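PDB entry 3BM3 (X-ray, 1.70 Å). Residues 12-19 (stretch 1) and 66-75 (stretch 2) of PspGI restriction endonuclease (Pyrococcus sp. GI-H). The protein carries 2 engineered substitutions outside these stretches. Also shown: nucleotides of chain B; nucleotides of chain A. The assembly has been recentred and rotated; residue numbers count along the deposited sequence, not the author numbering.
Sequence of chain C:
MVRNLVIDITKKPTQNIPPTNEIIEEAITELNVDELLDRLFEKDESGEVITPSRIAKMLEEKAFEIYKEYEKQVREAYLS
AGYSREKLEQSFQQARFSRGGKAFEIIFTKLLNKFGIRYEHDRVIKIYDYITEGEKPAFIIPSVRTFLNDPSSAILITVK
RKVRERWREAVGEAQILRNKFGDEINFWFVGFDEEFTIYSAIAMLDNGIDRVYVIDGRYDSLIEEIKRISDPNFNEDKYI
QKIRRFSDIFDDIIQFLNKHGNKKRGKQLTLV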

# COMPACT_ATOMS: atom_id res chain seq x y z
N LYS C 12 22.73 6.08 -12.23
CA LYS C 12 21.74 6.55 -11.27
C LYS C 12 22.45 6.47 -9.91
O LYS C 12 23.26 5.56 -9.68
N PRO C 13 22.23 7.45 -9.04
CA PRO C 13 23.00 7.47 -7.80
C PRO C 13 22.94 6.18 -7.00
O PRO C 13 23.94 5.68 -6.52
N THR C 14 21.75 5.60 -6.90
CA THR C 14 21.58 4.44 -6.06
C THR C 14 22.22 3.20 -6.66
O THR C 14 22.42 2.19 -5.95
N GLN C 15 22.54 3.25 -7.95
CA GLN C 15 23.24 2.12 -8.59
C GLN C 15 24.69 2.00 -8.13
O GLN C 15 25.34 0.99 -8.42
N ASN C 16 25.17 3.03 -7.45
CA ASN C 16 26.46 3.03 -6.78
C ASN C 16 26.46 2.48 -5.37
O ASN C 16 27.53 2.31 -4.76
N ILE C 17 25.28 2.21 -4.84
CA ILE C 17 25.15 1.67 -3.50
C ILE C 17 25.06 0.16 -3.60
O ILE C 17 24.20 -0.38 -4.29
N PRO C 18 25.95 -0.55 -2.90
CA PRO C 18 25.94 -1.99 -2.95
C PRO C 18 24.55 -2.58 -2.66
O PRO C 18 23.78 -1.98 -1.91
N PRO C 19 24.22 -3.69 -3.31
CA PRO C 19 22.87 -4.22 -3.12
C PRO C 19 22.61 -4.69 -1.70
O PRO C 19 23.53 -4.99 -0.94
N ILE C 66 24.87 0.66 7.65
CA ILE C 66 25.81 0.48 6.57
C ILE C 66 25.29 1.15 5.31
O ILE C 66 26.03 1.91 4.65
N TYR C 67 24.04 0.86 4.99
CA TYR C 67 23.40 1.50 3.86
C TYR C 67 23.60 3.03 3.96
O TYR C 67 23.97 3.69 3.01
N LYS C 68 23.31 3.59 5.12
CA LYS C 68 23.38 5.06 5.22
C LYS C 68 24.77 5.60 5.01
O LYS C 68 24.95 6.69 4.49
N GLU C 69 25.78 4.84 5.45
CA GLU C 69 27.15 5.23 5.21
C GLU C 69 27.44 5.25 3.73
O GLU C 69 28.09 6.16 3.23
N TYR C 70 26.96 4.24 3.02
CA TYR C 70 27.12 4.22 1.57
C TYR C 70 26.33 5.33 0.91
O TYR C 70 26.81 6.00 0.01
N GLU C 71 25.11 5.55 1.39
CA GLU C 71 24.26 6.61 0.85
C GLU C 71 24.98 7.95 0.98
O GLU C 71 24.93 8.78 0.09
N LYS C 72 25.65 8.16 2.12
CA LYS C 72 26.36 9.41 2.39
C LYS C 72 27.50 9.57 1.41
O LYS C 72 27.72 10.65 0.84
N GLN C 73 28.24 8.50 1.17
CA GLN C 73 29.30 8.56 0.17
C GLN C 73 28.78 8.95 -1.20
O GLN C 73 29.36 9.79 -1.90
N VAL C 74 27.68 8.32 -1.59
CA VAL C 74 27.08 8.57 -2.88
C VAL C 74 26.53 10.00 -2.94
O VAL C 74 26.74 10.72 -3.92
N ARG C 75 25.89 10.43 -1.87
CA ARG C 75 25.39 11.79 -1.78
C ARG C 75 26.50 12.80 -2.01
O ARG C 75 26.39 13.72 -2.85

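The short 3-10 turn of stretch 1 and the loop that follows lie along one side of the stretch 2 helix, and no hydrogen bond joins them; the contact is apolar packing. Ile17 sits at its centre. Its CA-to-CB bond points sideways, but with chi1 m and chi2 t the extended side chain brings its end nearer the helix. CD1 of Ile17 then lies 3.7 Å from CE1 of Tyr67 and 4.0 Å from CA of Glu71, while its CG1 is 3.7 Å from CG2 of Val74 and its CG2 is 3.9 Å from CB of Tyr70. The beta-branched chain suits the site because CG2 and the CG1-CD1 arm diverge, so that one residue meets four on the helix.

Val74 points toward stretch 1 with chi1 t, a rotamer that directs CG1 to Pro13, 3.3 Å from the carbonyl O of Pro13 and 3.9 Å from its CB, and CG2 to Ile17 and to CB of Asn16, 3.8 Å away. The amide end of Asn16 finds its partners elsewhere in the structure. Tyr70, chi1 m, also points toward stretch 1 and offers a ring face to Pro18: Pro18 CD stands 4.0 Å from the Tyr70 ring centroid, 25° off the normal, a CH-pi contact well suited to the polarised CD hydrogens of proline.

Tyr67 adopts chi1 t, placing its ring between Ile17, which approaches obliquely, and DNA: C2 of DA6 in chain A lies over one face. Its OH donates to Glu71 OE2 at 2.7 Å, one turn along the helix. Glu71, extended with chi1 and chi2 both t, also accepts from Arg75 at OE1, 3.1 Å from Arg75 NH2, in a salt bridge. At the other stretch, Thr14, chi1 p, turns OG1 to the backbone of chain B and donates to OP2 of DT11 at 2.8 Å, as befits a DNA-binding endonuclease.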

# COMPACT_ATOMS: atom_id res chain seq x y z
CB LYS C 12 20.47 5.71 -11.28
CG LYS C 12 19.57 5.89 -12.49
CD LYS C 12 18.33 4.99 -12.40
CE LYS C 12 17.47 5.14 -13.64
NZ LYS C 12 16.84 3.85 -14.05
CB PRO C 13 22.37 8.63 -7.00
CG PRO C 13 21.16 9.06 -7.75
CD PRO C 13 21.27 8.56 -9.15
CB THR C 14 20.09 4.17 -5.80
OG1 THR C 14 19.44 3.98 -7.06
CG2 THR C 14 19.42 5.33 -5.05
CB GLN C 15 23.17 2.20 -10.09
CG GLN C 15 21.78 2.01 -10.59
CD GLN C 15 21.66 2.25 -12.08
OE1 GLN C 15 22.46 2.96 -12.69
NE2 GLN C 15 20.60 1.72 -12.66
CB ASN C 16 27.01 4.45 -6.74
CG ASN C 16 27.47 4.91 -8.10
OD1 ASN C 16 28.45 4.39 -8.62
ND2 ASN C 16 26.72 5.80 -8.71
CB ILE C 17 23.90 2.19 -2.74
CG1 ILE C 17 23.91 3.73 -2.65
CG2 ILE C 17 23.86 1.53 -1.38
CD1 ILE C 17 22.71 4.32 -2.05
CB PRO C 18 26.91 -2.37 -1.84
CG PRO C 18 27.92 -1.27 -1.89
CD PRO C 18 27.09 -0.05 -2.11
CB PRO C 19 22.78 -5.38 -4.08
CG PRO C 19 24.18 -5.70 -4.45
CD PRO C 19 24.99 -4.49 -4.28
CB ILE C 66 26.12 -1.01 6.33
CG1 ILE C 66 26.94 -1.52 7.52
CG2 ILE C 66 26.92 -1.22 5.07
CD1 ILE C 66 27.01 -3.03 7.59
CB TYR C 67 21.90 1.18 3.84
CG TYR C 67 21.23 2.09 2.87
CD1 TYR C 67 21.25 1.79 1.52
CD2 TYR C 67 20.67 3.29 3.30
CE1 TYR C 67 20.69 2.69 0.62
CE2 TYR C 67 20.12 4.16 2.44
CZ TYR C 67 20.14 3.86 1.10
OH TYR C 67 19.62 4.77 0.24
CB LYS C 68 22.81 5.54 6.54
CG LYS C 68 21.32 5.38 6.58
CD LYS C 68 20.70 6.08 7.77
CE LYS C 68 21.03 5.38 9.06
NZ LYS C 68 20.19 5.90 10.18
CB GLU C 69 28.12 4.26 5.89
CG GLU C 69 28.06 4.31 7.42
CD GLU C 69 28.99 3.28 8.07
OE1 GLU C 69 30.21 3.36 7.82
OE2 GLU C 69 28.51 2.40 8.84
CB TYR C 70 26.68 2.89 1.00
CG TYR C 70 27.62 1.74 1.29
CD1 TYR C 70 29.00 1.93 1.37
CD2 TYR C 70 27.14 0.45 1.47
CE1 TYR C 70 29.85 0.87 1.63
CE2 TYR C 70 27.98 -0.60 1.73
CZ TYR C 70 29.33 -0.40 1.79
OH TYR C 70 30.21 -1.43 2.03
CB GLU C 71 22.97 6.67 1.64
CG GLU C 71 21.94 7.60 1.08
CD GLU C 71 20.73 7.71 1.95
OE1 GLU C 71 20.82 8.35 3.01
OE2 GLU C 71 19.69 7.14 1.58
CB LYS C 72 26.89 9.41 3.81
CG LYS C 72 27.64 10.65 4.19
CD LYS C 72 27.96 10.62 5.68
CE LYS C 72 28.81 11.79 6.07
NZ LYS C 72 28.13 13.07 5.71
CB GLN C 73 30.00 7.22 0.05
CG GLN C 73 30.82 6.85 1.26
CD GLN C 73 31.57 5.58 1.05
OE1 GLN C 73 32.07 5.32 -0.05
NE2 GLN C 73 31.61 4.76 2.07
CB VAL C 74 25.99 7.55 -3.17
CG1 VAL C 74 25.23 7.93 -4.43
CG2 VAL C 74 26.60 6.20 -3.35
CB ARG C 75 24.77 12.02 -0.40
CG ARG C 75 24.17 13.42 -0.29
CD ARG C 75 23.57 13.66 1.07
NE ARG C 75 22.32 12.93 1.21
CZ ARG C 75 22.15 11.82 1.91
NH1 ARG C 75 23.15 11.27 2.59
NH2 ARG C 75 20.97 11.25 1.93
P DT B 11 18.23 1.03 -5.75
OP1 DT B 11 19.07 1.11 -4.54
OP2 DT B 11 18.82 1.28 -7.08
O5' DT B 11 17.53 -0.40 -5.77
C5' DT B 11 16.90 -0.91 -4.60
C4' DT B 11 15.98 -2.05 -4.96
O4' DT B 11 14.92 -1.58 -5.80
C3' DT B 11 16.65 -3.14 -5.80
O3' DT B 11 17.33 -4.05 -4.93
C2' DT B 11 15.48 -3.75 -6.56
C1' DT B 11 14.36 -2.72 -6.44
N1 DT B 11 13.75 -2.27 -7.70
C2 DT B 11 12.43 -2.59 -7.90
O2 DT B 11 11.78 -3.25 -7.10
N3 DT B 11 11.90 -2.12 -9.07
C4 DT B 11 12.54 -1.38 -10.05
O4 DT B 11 11.92 -1.01 -11.04
C5 DT B 11 13.94 -1.11 -9.79
C7 DT B 11 14.73 -0.34 -10.80
C6 DT B 11 14.47 -1.56 -8.64
P DA A 6 9.40 1.28 5.94
OP1 DA A 6 8.84 0.11 6.66
OP2 DA A 6 9.64 2.55 6.68
O5' DA A 6 10.74 0.78 5.25
C5' DA A 6 11.65 1.71 4.69
C4' DA A 6 12.65 2.13 5.75
O4' DA A 6 13.58 1.06 6.02
C3' DA A 6 13.49 3.34 5.37
O3' DA A 6 13.42 4.27 6.45
C2' DA A 6 14.89 2.78 5.22
C1' DA A 6 14.86 1.64 6.21
N9 DA A 6 15.87 0.60 6.02
C8 DA A 6 16.12 -0.44 6.88
N7 DA A 6 17.09 -1.23 6.48
C5 DA A 6 17.50 -0.67 5.28
C6 DA A 6 18.51 -1.04 4.37
N6 DA A 6 19.30 -2.11 4.54
N1 DA A 6 18.67 -0.28 3.27
C2 DA A 6 17.87 0.79 3.11
N3 DA A 6 16.90 1.23 3.89
C4 DA A 6 16.76 0.45 4.98
P DA B 10 15.20 6.05 -9.21
OP1 DA B 10 16.40 6.91 -9.00
OP2 DA B 10 14.87 5.57 -10.56
O5' DA B 10 15.37 4.82 -8.22
C5' DA B 10 15.52 5.06 -6.84
C4' DA B 10 15.48 3.76 -6.07
O4' DA B 10 14.16 3.19 -6.12
C3' DA B 10 16.43 2.69 -6.61
O3' DA B 10 17.00 2.01 -5.50
C2' DA B 10 15.52 1.78 -7.42
C1' DA B 10 14.20 1.87 -6.66
N9 DA B 10 13.03 1.74 -7.51
C8 DA B 10 12.81 2.33 -8.73
N7 DA B 10 11.64 2.06 -9.25
C5 DA B 10 11.05 1.22 -8.32
C6 DA B 10 9.80 0.60 -8.28
N6 DA B 10 8.89 0.75 -9.23
N1 DA B 10 9.52 -0.18 -7.21
C2 DA B 10 10.44 -0.30 -6.24
N3 DA B 10 11.66 0.25 -6.16
C4 DA B 10 11.90 1.01 -7.24